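Local structure of ferulic acid decarboxylase 1 (Candida dubliniensis, 4ZAD) at residues Asp11-Leu16 with Arg69-Pro74; Leu89-Asp94 with Lys100-Phe105; Cys257-Leu262 with Val307-Tyr312; Lys387-Leu392 with Ile413-Asp418; Cys475-Gln480 with Phe486-Cys491. The protein probably catalyses the reversible decarboxylation of aromatic acrylic acids such as cinnamic, p-coumaric and ferulic acid to the corresponding vinyl compounds, using prenylated FMN. All coordinates share one frame; numbering follows the deposited sequence.

The five contacts follow one another along the chain, each closing before the next opens. Interactions 1 and 2 share the N-terminal domain, with centres about 17 Å apart, and meet directly through helix 85-90, where Val15 and Leu16 pack on Leu89. Interaction 3 sets a loop against strand 300-312 of the antiparallel sheet in the central domain, its centre about 25 Å from that of interaction 1. Interactions 4 and 5, with centres about 15 Å apart, join at the C-terminal mixed sheet, where strands 412-417 and 470-475 lie side by side. The centres of interactions 3 and 5 are about 59 Å apart, so the contacts run from the central domain to the dimer interface.

Interaction 1: residues Asp11-Leu16 with Arg69-Pro74; sequences DFIQVL and RILGCP
Phe12 and Ile13, on one side of helix 9-19, meet respectively Pro74 and, earlier in the chain, Leu71 of strand 69-71. The phenyl ring of Phe12 presents its edge to a backbone oxygen: CZ lies 3.4 Å from Pro74 O, which sits in the plane of the ring, where the weakly positive C-H rim suits a carbonyl. Its CE2 also comes within 4.4 Å of Pro74 CB, a looser apolar touch. One turn on, Leu16 CD1 lies over one face of the same ring, offset toward its rim. Beside this pair, Ile13 and Leu71 reach toward each other tip to tip, with Ile13 CG1 3.8 Å from Leu71 CD2. Leu71 has CG anti to the backbone N (chi1 178°), which carries its methyls out toward the helix. Two branched aliphatic chains suit a seam that no hydrogen bond crosses. Further out, Ile317 of strand 317-319 touches both Ile13 and Leu71, and His90 meets the Phe12 ring edge-to-face. The side chain of Pro74 is about 8 Å from the bound prenylated flavin. Helix 9-19 thus packs against a mixed beta sheet, an alpha/beta layer of the UbiD N-terminal domain.

Interaction 2: residues Leu89-Asp94 with Lys100-Phe105; sequences LHLGLD and KEIIDF
Between Leu91 and Leu93, which both point toward helix 99-108, the backbone turns at Gly92 with positive phi (54°), closing helix 85-90 with a Schellman motif in which Gly92 N bonds to Leu89 O and Leu93 N to Ala88 O. A residue without a side chain takes that conformation easily. The two leucines that flank it meet Ile102 and Phe105, one turn apart on the second helix. Leu93 CD2 sits almost exactly over the middle of the Phe105 ring, 3.7 Å from its centroid and 3° off the normal, a CH-pi contact in which one methyl touches all six ring carbons about equally. Phe105 CG is anti to the backbone N (chi1 -178°), swinging the ring out from the helix to meet that methyl. Leu91 fills the adjoining position: its CD1 lies 3.6 Å from Ile102 CG2, the two side chains crossing at a slant, and its CB is 4.3 Å from Phe105 CE2. Leu93 CD1 approaches Ile102 CG1 more loosely, at 4.4 Å. Away from this seam Lys100 and Asp104 of the same helix form a weak salt bridge, and each has a second partner, Asp358 and Lys343 respectively. Leu247 of helix 240-247 touches both Leu91 and Phe105. Two consecutive helices of the UbiD N-terminal domain are joined here by a short loop, the first closed by a Schellman motif and the pair held together by an apolar seam.

Interaction 3: residues Cys257-Leu262 with Val307-Tyr312; sequences CETNDL and VNHISY
Glu258 leans over His309 with the aliphatic base of its side chain. Its CB lies over one face of the imidazole, 3.9 Å from the ring centroid and offset toward the rim, in a CH-pi contact. The next atom, CG, is the nearest to the ring, 3.5 Å from His309 NE2. There the chain bends (chi2 -54°), and the carboxylate turns away from the strand: OE1 is 5.4 Å from His309 NE2, while OE2 forms a salt bridge with Lys129. Thr259 meets the base of the same histidine, its CG2 3.8 Å from His309 CB, and its OG1 bonds to Glu273. The loop is held in shape by an Asx turn, in which Leu262 N donates to an in-plane lone pair of Asn260 OD1 at 2.9 Å. On the strand side, Asn308 and His309 both face Glu273 in a classic beta bulge, and the His132 ring meets that of His309. Glutamate suits its place because its methylenes can pack on a ring while its charge is answered elsewhere. The contact itself thus rests on CH-pi and van der Waals packing, and the nearby carboxylate would probably favour a protonated imidazole only modestly, since Lys129 already offsets its charge.

Interaction 4: residues Lys387-Leu392 with Ile413-Asp418; sequences KELSNL and IILVGD
Leu415 points from strand 412-417 toward helix 386-399 and meets Leu389 and Ser390 there, a helix-on-sheet contact in the alpha/beta C-terminal domain of the UbiD family. The helix lies against a mixed sheet in which strand 412-417 runs parallel to both 369-374 and 470-475. A single methyl, Leu415 CD1, does the touching across this interface. It comes within 4.2 Å of Leu389 CG, branch point of a side chain that likewise points toward its partner, so that two leucines face each other across the layer. With chi1 near -56°, Leu415 turns CG away from its carbonyl carbon, and CD1 ends against the helix. Leucine suits both places, since its forked end packs between a helix and a sheet and needs no polar partner. The same methyl also reaches the side of the helix where Ser390 stands. Serine is small enough to let the strand come near, and its hydroxyl, though buried, is not left without a partner, because OG bonds back to the helix at Ala386 O. Around this point Val393 of the helix packs on Leu415, as do Val372 and Val472 from the two adjoining strands, so the leucine is surrounded by aliphatic side chains of the helix and both neighbouring strands. Leu389 in turn touches Phe481 in the loop that follows strand 470-475. The closest approach joins a methyl to an oxygen, Leu415 CD1 to Ser390 OG, at 3.8 Å.

Interaction 5: residues Cys475-Gln480 with Phe486-Cys491; sequences CIFPKQ and FEFVTC
The two segments come nearest at Gln480 and Phe486, whose CA atoms are 6.2 Å apart; the first passes into a 3-10 segment that starts at Pro478 and runs on beyond Gln480, while the second is extended and enters strand 489-490. Phe486 supplies the centre of the contact. Its CD2 packs at 3.4 Å on Gln480 CG, and its CE2 lies 3.6 Å from Phe477 CD2, the two rings being inclined at 59° in an oblique pair. On the CD1 side, Lys479 CB comes within 3.9 Å. A large flat ring suits this spot, since it can touch three side chains together. Gln480 serves the turn as well: its OE1 accepts from Phe477 N at 3.0 Å, using an in-plane lone pair, which fixes the amide and sets CG beside Phe486. Phe488 adds a third ring, its CE2 4.1 Å from Phe477 CE2 and at the edge of that ring. The backbone of Cys475 is hydrogen-bonded to that of Leu415 in strand 412-417, while Val489 pairs antiparallel with a strand of the second subunit, and Tyr293 of that subunit meets Phe488 edge-to-face; the contact thus lies between the C-terminal sheet and the dimer interface.

Interaction 1: residues Asp11-Leu16 with Arg69-Pro74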
# COMPACT_ATOMS: atom_id res chain seq x y z
N ASP A 11 30.68 6.94 18.03
CA ASP A 11 29.85 6.47 19.14
C ASP A 11 28.55 5.91 18.59
O ASP A 11 27.97 4.97 19.17
CB ASP A 11 29.62 7.60 20.16
CG ASP A 11 30.87 7.89 20.98
OD1 ASP A 11 31.91 7.30 20.67
OD2 ASP A 11 30.80 8.69 21.95
N PHE A 12 28.11 6.48 17.48
CA PHE A 12 26.95 5.98 16.76
C PHE A 12 27.18 4.53 16.32
O PHE A 12 26.35 3.64 16.59
CB PHE A 12 26.65 6.89 15.56
CG PHE A 12 25.54 6.40 14.66
CD1 PHE A 12 24.22 6.36 15.10
CD2 PHE A 12 25.81 6.02 13.34
CE1 PHE A 12 23.20 5.93 14.24
CE2 PHE A 12 24.81 5.59 12.48
CZ PHE A 12 23.51 5.54 12.92
N ILE A 13 28.32 4.29 15.68
CA ILE A 13 28.73 2.96 15.28
C ILE A 13 28.83 1.98 16.49
O ILE A 13 28.44 0.81 16.39
CB ILE A 13 30.08 3.05 14.51
CG1 ILE A 13 29.84 3.71 13.13
CG2 ILE A 13 30.72 1.69 14.33
CD1 ILE A 13 31.11 4.06 12.39
N GLN A 14 29.33 2.46 17.61
CA GLN A 14 29.57 1.66 18.80
C GLN A 14 28.23 1.29 19.46
O GLN A 14 28.07 0.15 19.92
CB GLN A 14 30.48 2.43 19.77
CG GLN A 14 31.10 1.64 20.91
CD GLN A 14 31.73 0.30 20.48
OE1 GLN A 14 32.86 0.25 19.96
NE2 GLN A 14 31.02 -0.81 20.75
N VAL A 15 27.27 2.23 19.51
CA VAL A 15 25.93 1.89 20.01
C VAL A 15 25.27 0.81 19.14
O VAL A 15 24.70 -0.13 19.68
CB VAL A 15 24.97 3.14 20.19
CG1 VAL A 15 23.55 2.70 20.52
CG2 VAL A 15 25.48 4.07 21.30
N LEU A 16 25.37 0.93 17.82
CA LEU A 16 24.79 -0.07 16.92
C LEU A 16 25.41 -1.48 17.11
O LEU A 16 24.71 -2.49 17.09
CB LEU A 16 24.97 0.36 15.45
CG LEU A 16 24.22 1.60 14.95
CD1 LEU A 16 24.58 1.90 13.48
CD2 LEU A 16 22.71 1.46 15.14
N ARG A 69 37.14 2.93 4.62
CA ARG A 69 36.11 1.88 4.78
C ARG A 69 34.78 2.52 4.46
O ARG A 69 34.69 3.73 4.38
CB ARG A 69 36.03 1.38 6.23
CG ARG A 69 37.18 0.44 6.65
CD ARG A 69 37.93 0.93 7.91
NE ARG A 69 37.26 0.58 9.17
CZ ARG A 69 37.49 1.18 10.34
NH1 ARG A 69 38.33 2.19 10.44
NH2 ARG A 69 36.86 0.78 11.42
N ILE A 70 33.75 1.70 4.32
CA ILE A 70 32.37 2.19 4.12
C ILE A 70 31.40 1.65 5.17
O ILE A 70 31.35 0.44 5.40
CB ILE A 70 31.85 1.90 2.69
CG1 ILE A 70 32.65 2.73 1.67
CG2 ILE A 70 30.32 2.21 2.58
CD1 ILE A 70 32.40 2.33 0.22
N LEU A 71 30.67 2.54 5.85
CA LEU A 71 29.49 2.13 6.63
C LEU A 71 28.31 2.32 5.71
O LEU A 71 28.17 3.38 5.10
CB LEU A 71 29.29 3.00 7.87
CG LEU A 71 28.06 2.65 8.70
CD1 LEU A 71 28.13 1.21 9.17
CD2 LEU A 71 27.89 3.58 9.89
N GLY A 72 27.44 1.32 5.62
CA GLY A 72 26.24 1.42 4.80
C GLY A 72 24.92 1.36 5.58
O GLY A 72 24.88 0.89 6.70
N CYS A 73 23.84 1.82 5.00
CA CYS A 73 22.56 1.76 5.70
C CYS A 73 22.48 2.49 7.03
O CYS A 73 21.78 2.02 7.92
CB CYS A 73 22.19 0.31 5.96
SG CYS A 73 22.08 -0.54 4.51
N PRO A 74 23.16 3.65 7.17
CA PRO A 74 23.19 4.35 8.45
C PRO A 74 21.81 4.77 8.92
O PRO A 74 21.58 4.90 10.14
CB PRO A 74 24.07 5.56 8.17
CG PRO A 74 23.92 5.79 6.68
CD PRO A 74 23.81 4.44 6.10

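Interaction 2: residues Leu89-Asp94 with Lys100-Phe105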
# COMPACT_ATOMS: atom_id res chain seq x y z
N LEU A 89 18.77 7.16 17.06
CA LEU A 89 20.14 7.24 17.55
C LEU A 89 20.86 8.48 17.05
O LEU A 89 21.63 9.08 17.78
CB LEU A 89 20.93 5.97 17.25
CG LEU A 89 20.52 4.83 18.20
CD1 LEU A 89 21.12 3.53 17.71
CD2 LEU A 89 20.88 5.11 19.68
N HIS A 90 20.55 8.91 15.83
CA HIS A 90 21.17 10.11 15.26
C HIS A 90 20.93 11.28 16.17
O HIS A 90 21.75 12.17 16.24
CB HIS A 90 20.60 10.44 13.88
CG HIS A 90 21.26 9.70 12.76
ND1 HIS A 90 21.10 8.35 12.57
CD2 HIS A 90 22.04 10.14 11.74
CE1 HIS A 90 21.77 7.98 11.49
NE2 HIS A 90 22.36 9.04 10.97
N LEU A 91 19.80 11.30 16.84
CA LEU A 91 19.48 12.40 17.71
C LEU A 91 19.86 12.08 19.16
O LEU A 91 19.44 12.78 20.06
CB LEU A 91 17.99 12.74 17.59
CG LEU A 91 17.59 13.29 16.21
CD1 LEU A 91 16.13 13.11 15.94
CD2 LEU A 91 18.03 14.75 16.08
N GLY A 92 20.66 11.04 19.38
CA GLY A 92 20.98 10.59 20.74
C GLY A 92 19.80 10.28 21.67
O GLY A 92 19.86 10.51 22.86
N LEU A 93 18.71 9.77 21.12
CA LEU A 93 17.52 9.44 21.89
C LEU A 93 17.56 7.96 22.21
O LEU A 93 18.39 7.24 21.70
CB LEU A 93 16.26 9.72 21.07
CG LEU A 93 15.98 11.13 20.52
CD1 LEU A 93 14.85 11.04 19.54
CD2 LEU A 93 15.62 12.09 21.65
N ASP A 94 16.63 7.52 23.06
CA ASP A 94 16.43 6.10 23.32
C ASP A 94 16.11 5.44 21.99
O ASP A 94 15.24 5.90 21.26
CB ASP A 94 15.29 5.88 24.33
CG ASP A 94 15.04 4.37 24.65
OD1 ASP A 94 14.86 3.56 23.72
OD2 ASP A 94 15.00 4.00 25.84
N LYS A 100 7.09 8.80 15.22
CA LYS A 100 6.16 9.89 15.54
C LYS A 100 6.72 10.75 16.65
O LYS A 100 6.57 11.97 16.64
CB LYS A 100 4.80 9.34 15.94
CG LYS A 100 3.78 10.40 16.37
CD LYS A 100 3.72 10.60 17.90
CE LYS A 100 2.36 11.22 18.36
NZ LYS A 100 2.09 12.58 17.77
N GLU A 101 7.43 10.13 17.57
CA GLU A 101 8.00 10.83 18.71
C GLU A 101 9.32 11.49 18.33
O GLU A 101 9.57 12.64 18.74
CB GLU A 101 8.14 9.88 19.92
CG GLU A 101 6.76 9.36 20.34
CD GLU A 101 6.74 8.47 21.59
OE1 GLU A 101 6.56 7.23 21.46
OE2 GLU A 101 6.86 9.04 22.71
N ILE A 102 10.13 10.80 17.52
CA ILE A 102 11.35 11.39 16.93
C ILE A 102 10.98 12.71 16.26
O ILE A 102 11.64 13.71 16.48
CB ILE A 102 12.00 10.52 15.83
CG1 ILE A 102 12.50 9.17 16.38
CG2 ILE A 102 13.13 11.26 15.17
CD1 ILE A 102 12.70 8.08 15.30
N ILE A 103 9.91 12.69 15.46
CA ILE A 103 9.35 13.92 14.87
C ILE A 103 8.93 14.92 15.94
O ILE A 103 9.19 16.11 15.79
CB ILE A 103 8.17 13.62 13.91
CG1 ILE A 103 8.64 12.80 12.70
CG2 ILE A 103 7.52 14.91 13.44
CD1 ILE A 103 7.54 12.35 11.83
N ASP A 104 8.30 14.47 17.03
CA ASP A 104 7.89 15.48 18.06
C ASP A 104 9.09 16.13 18.71
O ASP A 104 9.06 17.31 19.06
CB ASP A 104 6.91 14.92 19.13
CG ASP A 104 5.61 14.37 18.53
OD1 ASP A 104 5.19 14.87 17.45
OD2 ASP A 104 5.03 13.41 19.13
N PHE A 105 10.16 15.36 18.86
CA PHE A 105 11.39 15.88 19.43
C PHE A 105 12.01 17.00 18.57
O PHE A 105 12.43 18.04 19.10
CB PHE A 105 12.36 14.74 19.68
CG PHE A 105 13.64 15.18 20.32
CD1 PHE A 105 13.69 15.56 21.65
CD2 PHE A 105 14.82 15.23 19.57
CE1 PHE A 105 14.90 15.97 22.24
CE2 PHE A 105 16.03 15.65 20.14
CZ PHE A 105 16.07 16.02 21.49

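Interaction 3: residues Cys257-Leu262 with Val307-Tyr312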
# COMPACT_ATOMS: atom_id res chain seq x y z
N CYS A 257 38.80 25.18 8.65
CA CYS A 257 39.51 24.47 7.57
C CYS A 257 41.01 24.85 7.48
O CYS A 257 41.42 25.88 7.99
CB CYS A 257 38.83 24.71 6.23
SG CYS A 257 37.24 23.90 6.08
N GLU A 258 41.81 24.02 6.80
CA GLU A 258 43.17 24.42 6.43
C GLU A 258 43.29 25.49 5.37
O GLU A 258 44.18 26.33 5.48
CB GLU A 258 44.00 23.24 5.98
CG GLU A 258 44.28 22.23 7.07
CD GLU A 258 44.92 22.80 8.36
OE1 GLU A 258 45.94 23.55 8.31
OE2 GLU A 258 44.39 22.43 9.42
N THR A 259 42.45 25.48 4.35
CA THR A 259 42.64 26.36 3.16
C THR A 259 41.49 27.32 2.85
O THR A 259 41.55 28.01 1.83
CB THR A 259 42.83 25.53 1.87
OG1 THR A 259 41.59 24.86 1.55
CG2 THR A 259 43.99 24.51 2.00
N ASN A 260 40.42 27.31 3.66
CA ASN A 260 39.50 28.44 3.69
C ASN A 260 39.11 28.71 5.12
O ASN A 260 39.64 28.04 6.00
CB ASN A 260 38.30 28.27 2.74
CG ASN A 260 37.49 27.01 2.99
OD1 ASN A 260 36.78 26.89 4.00
ND2 ASN A 260 37.57 26.05 2.03
N ASP A 261 38.26 29.72 5.36
CA ASP A 261 37.83 30.11 6.72
C ASP A 261 36.47 29.50 7.09
O ASP A 261 35.81 29.95 8.02
CB ASP A 261 37.72 31.65 6.87
CG ASP A 261 39.06 32.40 6.64
OD1 ASP A 261 40.16 31.84 6.86
OD2 ASP A 261 38.99 33.60 6.25
N LEU A 262 36.02 28.47 6.37
CA LEU A 262 34.84 27.74 6.81
C LEU A 262 35.19 26.91 8.06
O LEU A 262 36.33 26.47 8.26
CB LEU A 262 34.28 26.84 5.71
CG LEU A 262 33.83 27.46 4.36
CD1 LEU A 262 33.57 26.39 3.24
CD2 LEU A 262 32.63 28.32 4.55
N VAL A 307 38.26 20.34 -5.53
CA VAL A 307 38.84 20.01 -4.20
C VAL A 307 40.33 20.36 -4.18
O VAL A 307 41.08 19.87 -4.99
CB VAL A 307 38.67 18.48 -3.94
CG1 VAL A 307 39.28 18.04 -2.62
CG2 VAL A 307 37.21 18.09 -4.03
N ASN A 308 40.74 21.23 -3.26
CA ASN A 308 42.13 21.62 -3.07
C ASN A 308 42.80 20.93 -1.88
O ASN A 308 44.01 20.95 -1.77
CB ASN A 308 42.28 23.15 -2.82
CG ASN A 308 41.70 24.05 -3.96
OD1 ASN A 308 41.28 25.19 -3.67
ND2 ASN A 308 41.70 23.56 -5.22
N HIS A 309 42.05 20.37 -0.95
CA HIS A 309 42.62 19.86 0.29
C HIS A 309 41.78 18.71 0.79
O HIS A 309 40.65 18.57 0.35
CB HIS A 309 42.69 20.95 1.38
CG HIS A 309 43.60 20.62 2.52
ND1 HIS A 309 44.98 20.73 2.44
CD2 HIS A 309 43.33 20.16 3.76
CE1 HIS A 309 45.51 20.37 3.60
NE2 HIS A 309 44.53 20.02 4.42
N ILE A 310 42.35 17.88 1.66
CA ILE A 310 41.62 16.82 2.33
C ILE A 310 42.34 16.55 3.64
O ILE A 310 43.58 16.45 3.69
CB ILE A 310 41.59 15.48 1.55
CG1 ILE A 310 40.77 15.58 0.27
CG2 ILE A 310 41.04 14.32 2.45
CD1 ILE A 310 40.87 14.31 -0.60
N SER A 311 41.56 16.46 4.71
CA SER A 311 42.08 16.09 6.01
C SER A 311 41.28 14.85 6.38
O SER A 311 40.13 14.73 5.99
CB SER A 311 41.91 17.25 7.00
OG SER A 311 40.55 17.50 7.33
N TYR A 312 41.90 13.90 7.07
CA TYR A 312 41.24 12.63 7.42
C TYR A 312 41.92 11.92 8.59
O TYR A 312 43.12 12.04 8.79
CB TYR A 312 41.20 11.69 6.21
CG TYR A 312 42.55 11.28 5.73
CD1 TYR A 312 43.26 12.07 4.84
CD2 TYR A 312 43.14 10.11 6.16
CE1 TYR A 312 44.52 11.70 4.40
CE2 TYR A 312 44.42 9.73 5.72
CZ TYR A 312 45.08 10.53 4.85
OH TYR A 312 46.31 10.18 4.40

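Interaction 4: residues Lys387-Leu392 with Ile413-Asp418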
# COMPACT_ATOMS: atom_id res chain seq x y z
N LYS A 387 -13.42 21.37 -0.44
CA LYS A 387 -12.72 22.26 -1.37
C LYS A 387 -11.99 23.36 -0.64
O LYS A 387 -10.84 23.64 -0.92
CB LYS A 387 -13.65 22.89 -2.43
CG LYS A 387 -14.13 21.96 -3.54
CD LYS A 387 -13.06 21.69 -4.61
CE LYS A 387 -13.64 20.95 -5.83
NZ LYS A 387 -14.04 19.50 -5.60
N GLU A 388 -12.66 24.01 0.30
CA GLU A 388 -12.07 25.14 0.98
C GLU A 388 -10.91 24.74 1.93
O GLU A 388 -9.91 25.47 2.02
CB GLU A 388 -13.15 25.96 1.68
CG GLU A 388 -13.90 26.89 0.64
CD GLU A 388 -15.42 26.94 0.83
OE1 GLU A 388 -16.17 26.58 -0.14
OE2 GLU A 388 -15.84 27.34 1.94
N LEU A 389 -11.02 23.59 2.60
CA LEU A 389 -9.90 23.13 3.40
C LEU A 389 -8.75 22.73 2.47
O LEU A 389 -7.60 22.98 2.78
CB LEU A 389 -10.31 22.01 4.36
CG LEU A 389 -9.22 21.39 5.22
CD1 LEU A 389 -8.55 22.40 6.07
CD2 LEU A 389 -9.85 20.36 6.10
N SER A 390 -9.06 22.17 1.32
CA SER A 390 -8.03 21.75 0.39
C SER A 390 -7.32 22.91 -0.28
O SER A 390 -6.14 22.82 -0.58
CB SER A 390 -8.61 20.84 -0.68
OG SER A 390 -9.17 19.73 -0.05
N ASN A 391 -8.07 23.96 -0.57
CA ASN A 391 -7.49 25.21 -1.10
C ASN A 391 -6.54 25.84 -0.07
O ASN A 391 -5.41 26.24 -0.42
CB ASN A 391 -8.62 26.18 -1.42
CG ASN A 391 -8.24 27.23 -2.43
OD1 ASN A 391 -7.09 27.70 -2.48
ND2 ASN A 391 -9.22 27.63 -3.22
N LEU A 392 -6.98 25.88 1.19
CA LEU A 392 -6.12 26.38 2.25
C LEU A 392 -4.85 25.56 2.43
O LEU A 392 -3.78 26.13 2.55
CB LEU A 392 -6.82 26.41 3.61
CG LEU A 392 -6.06 27.23 4.64
CD1 LEU A 392 -6.01 28.66 4.12
CD2 LEU A 392 -6.70 27.20 6.03
N ILE A 413 -1.28 15.40 -1.31
CA ILE A 413 -1.47 15.64 0.10
C ILE A 413 -2.79 14.96 0.39
O ILE A 413 -3.72 15.09 -0.41
CB ILE A 413 -1.60 17.10 0.45
CG1 ILE A 413 -0.47 17.93 -0.19
CG2 ILE A 413 -1.66 17.26 1.98
CD1 ILE A 413 0.96 17.58 0.29
N ILE A 414 -2.85 14.22 1.49
CA ILE A 414 -3.94 13.32 1.74
C ILE A 414 -4.58 13.66 3.06
O ILE A 414 -3.98 13.52 4.08
CB ILE A 414 -3.44 11.93 1.76
CG1 ILE A 414 -2.99 11.54 0.33
CG2 ILE A 414 -4.53 11.01 2.25
CD1 ILE A 414 -2.49 10.14 0.23
N LEU A 415 -5.78 14.21 3.03
CA LEU A 415 -6.40 14.66 4.26
C LEU A 415 -7.26 13.52 4.77
O LEU A 415 -8.09 13.02 4.04
CB LEU A 415 -7.21 15.90 4.00
CG LEU A 415 -6.45 17.08 3.35
CD1 LEU A 415 -7.47 18.24 2.98
CD2 LEU A 415 -5.33 17.62 4.17
N VAL A 416 -7.03 13.10 6.01
CA VAL A 416 -7.75 12.01 6.59
C VAL A 416 -8.15 12.32 8.03
O VAL A 416 -7.50 13.09 8.72
CB VAL A 416 -6.94 10.71 6.50
CG1 VAL A 416 -5.64 10.78 7.33
CG2 VAL A 416 -7.82 9.56 6.94
N GLY A 417 -9.24 11.71 8.48
CA GLY A 417 -9.72 11.90 9.85
C GLY A 417 -8.89 11.11 10.83
O GLY A 417 -8.04 10.30 10.45
N ASP A 418 -9.17 11.32 12.11
CA ASP A 418 -8.23 11.02 13.17
C ASP A 418 -8.38 9.60 13.70
O ASP A 418 -7.86 9.30 14.76
CB ASP A 418 -8.41 12.04 14.32
CG ASP A 418 -9.81 11.97 14.95
OD1 ASP A 418 -10.02 11.07 15.79
OD2 ASP A 418 -10.72 12.72 14.52

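Interaction 5: residues Cys475-Gln480 with Phe486-Cys491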
# COMPACT_ATOMS: atom_id res chain seq x y z
N CYS A 475 -9.78 12.66 2.07
CA CYS A 475 -10.30 11.35 2.45
C CYS A 475 -11.05 11.50 3.76
O CYS A 475 -10.75 10.81 4.69
CB CYS A 475 -9.17 10.36 2.58
SG CYS A 475 -8.20 10.04 1.03
N ILE A 476 -12.04 12.41 3.80
CA ILE A 476 -12.86 12.75 4.98
C ILE A 476 -14.27 12.94 4.46
O ILE A 476 -14.54 13.73 3.57
CB ILE A 476 -12.39 14.05 5.61
CG1 ILE A 476 -10.87 14.02 5.80
CG2 ILE A 476 -13.03 14.33 6.95
CD1 ILE A 476 -10.31 15.30 6.42
N PHE A 477 -15.20 12.16 4.98
CA PHE A 477 -16.54 12.14 4.41
C PHE A 477 -17.26 13.47 4.57
O PHE A 477 -17.09 14.15 5.57
CB PHE A 477 -17.32 11.06 5.10
CG PHE A 477 -16.77 9.68 4.90
CD1 PHE A 477 -16.67 9.15 3.63
CD2 PHE A 477 -16.39 8.90 6.01
CE1 PHE A 477 -16.20 7.88 3.47
CE2 PHE A 477 -15.91 7.63 5.86
CZ PHE A 477 -15.82 7.11 4.61
N PRO A 478 -18.08 13.85 3.60
CA PRO A 478 -18.73 15.15 3.72
C PRO A 478 -19.27 15.47 5.10
O PRO A 478 -19.03 16.57 5.58
CB PRO A 478 -19.87 15.06 2.72
CG PRO A 478 -19.29 14.26 1.60
CD PRO A 478 -18.34 13.25 2.28
N LYS A 479 -19.92 14.52 5.75
CA LYS A 479 -20.54 14.77 7.06
C LYS A 479 -19.60 14.80 8.23
O LYS A 479 -20.02 15.10 9.34
CB LYS A 479 -21.64 13.74 7.36
CG LYS A 479 -22.95 14.07 6.69
CD LYS A 479 -24.11 13.28 7.32
CE LYS A 479 -25.37 13.32 6.40
NZ LYS A 479 -25.66 14.77 5.98
N GLN A 480 -18.33 14.45 8.02
CA GLN A 480 -17.32 14.62 9.05
C GLN A 480 -17.00 16.10 9.19
O GLN A 480 -16.42 16.48 10.20
CB GLN A 480 -16.03 13.82 8.73
CG GLN A 480 -16.09 12.29 9.08
CD GLN A 480 -14.76 11.56 8.85
OE1 GLN A 480 -14.28 11.46 7.71
NE2 GLN A 480 -14.19 11.03 9.92
N PHE A 486 -20.62 11.88 14.01
CA PHE A 486 -20.59 10.98 12.84
C PHE A 486 -19.91 9.66 13.23
O PHE A 486 -18.81 9.67 13.78
CB PHE A 486 -19.85 11.66 11.67
CG PHE A 486 -19.84 10.84 10.41
CD1 PHE A 486 -21.00 10.66 9.69
CD2 PHE A 486 -18.64 10.23 9.94
CE1 PHE A 486 -21.01 9.88 8.54
CE2 PHE A 486 -18.62 9.46 8.79
CZ PHE A 486 -19.81 9.28 8.08
N GLU A 487 -20.57 8.53 13.01
CA GLU A 487 -19.92 7.27 13.38
C GLU A 487 -19.95 6.23 12.28
O GLU A 487 -20.85 6.21 11.46
CB GLU A 487 -20.48 6.68 14.68
CG GLU A 487 -21.90 6.14 14.59
CD GLU A 487 -22.66 6.18 15.95
OE1 GLU A 487 -23.83 5.73 16.00
OE2 GLU A 487 -22.10 6.68 16.96
N PHE A 488 -18.91 5.40 12.29
CA PHE A 488 -18.88 4.17 11.55
C PHE A 488 -18.11 3.18 12.37
O PHE A 488 -17.32 3.56 13.23
CB PHE A 488 -18.26 4.38 10.18
CG PHE A 488 -16.92 5.09 10.19
CD1 PHE A 488 -15.75 4.37 10.28
CD2 PHE A 488 -16.85 6.46 10.00
CE1 PHE A 488 -14.51 5.02 10.25
CE2 PHE A 488 -15.63 7.11 9.96
CZ PHE A 488 -14.45 6.40 10.09
N VAL A 489 -18.38 1.90 12.18
CA VAL A 489 -17.65 0.89 12.88
C VAL A 489 -16.61 0.47 11.92
O VAL A 489 -16.91 0.25 10.77
CB VAL A 489 -18.54 -0.26 13.22
CG1 VAL A 489 -17.70 -1.47 13.68
CG2 VAL A 489 -19.53 0.19 14.31
N THR A 490 -15.36 0.39 12.35
CA THR A 490 -14.34 -0.07 11.45
C THR A 490 -14.26 -1.56 11.66
O THR A 490 -14.19 -2.04 12.77
CB THR A 490 -13.03 0.72 11.52
OG1 THR A 490 -11.88 -0.17 11.63
CG2 THR A 490 -13.07 1.78 12.59
N CYS A 491 -14.32 -2.29 10.54
CA CYS A 491 -14.57 -3.73 10.54
C CYS A 491 -13.28 -4.55 10.53
O CYS A 491 -12.98 -5.30 9.60
CB CYS A 491 -15.48 -4.08 9.38
SG CYS A 491 -17.11 -3.28 9.54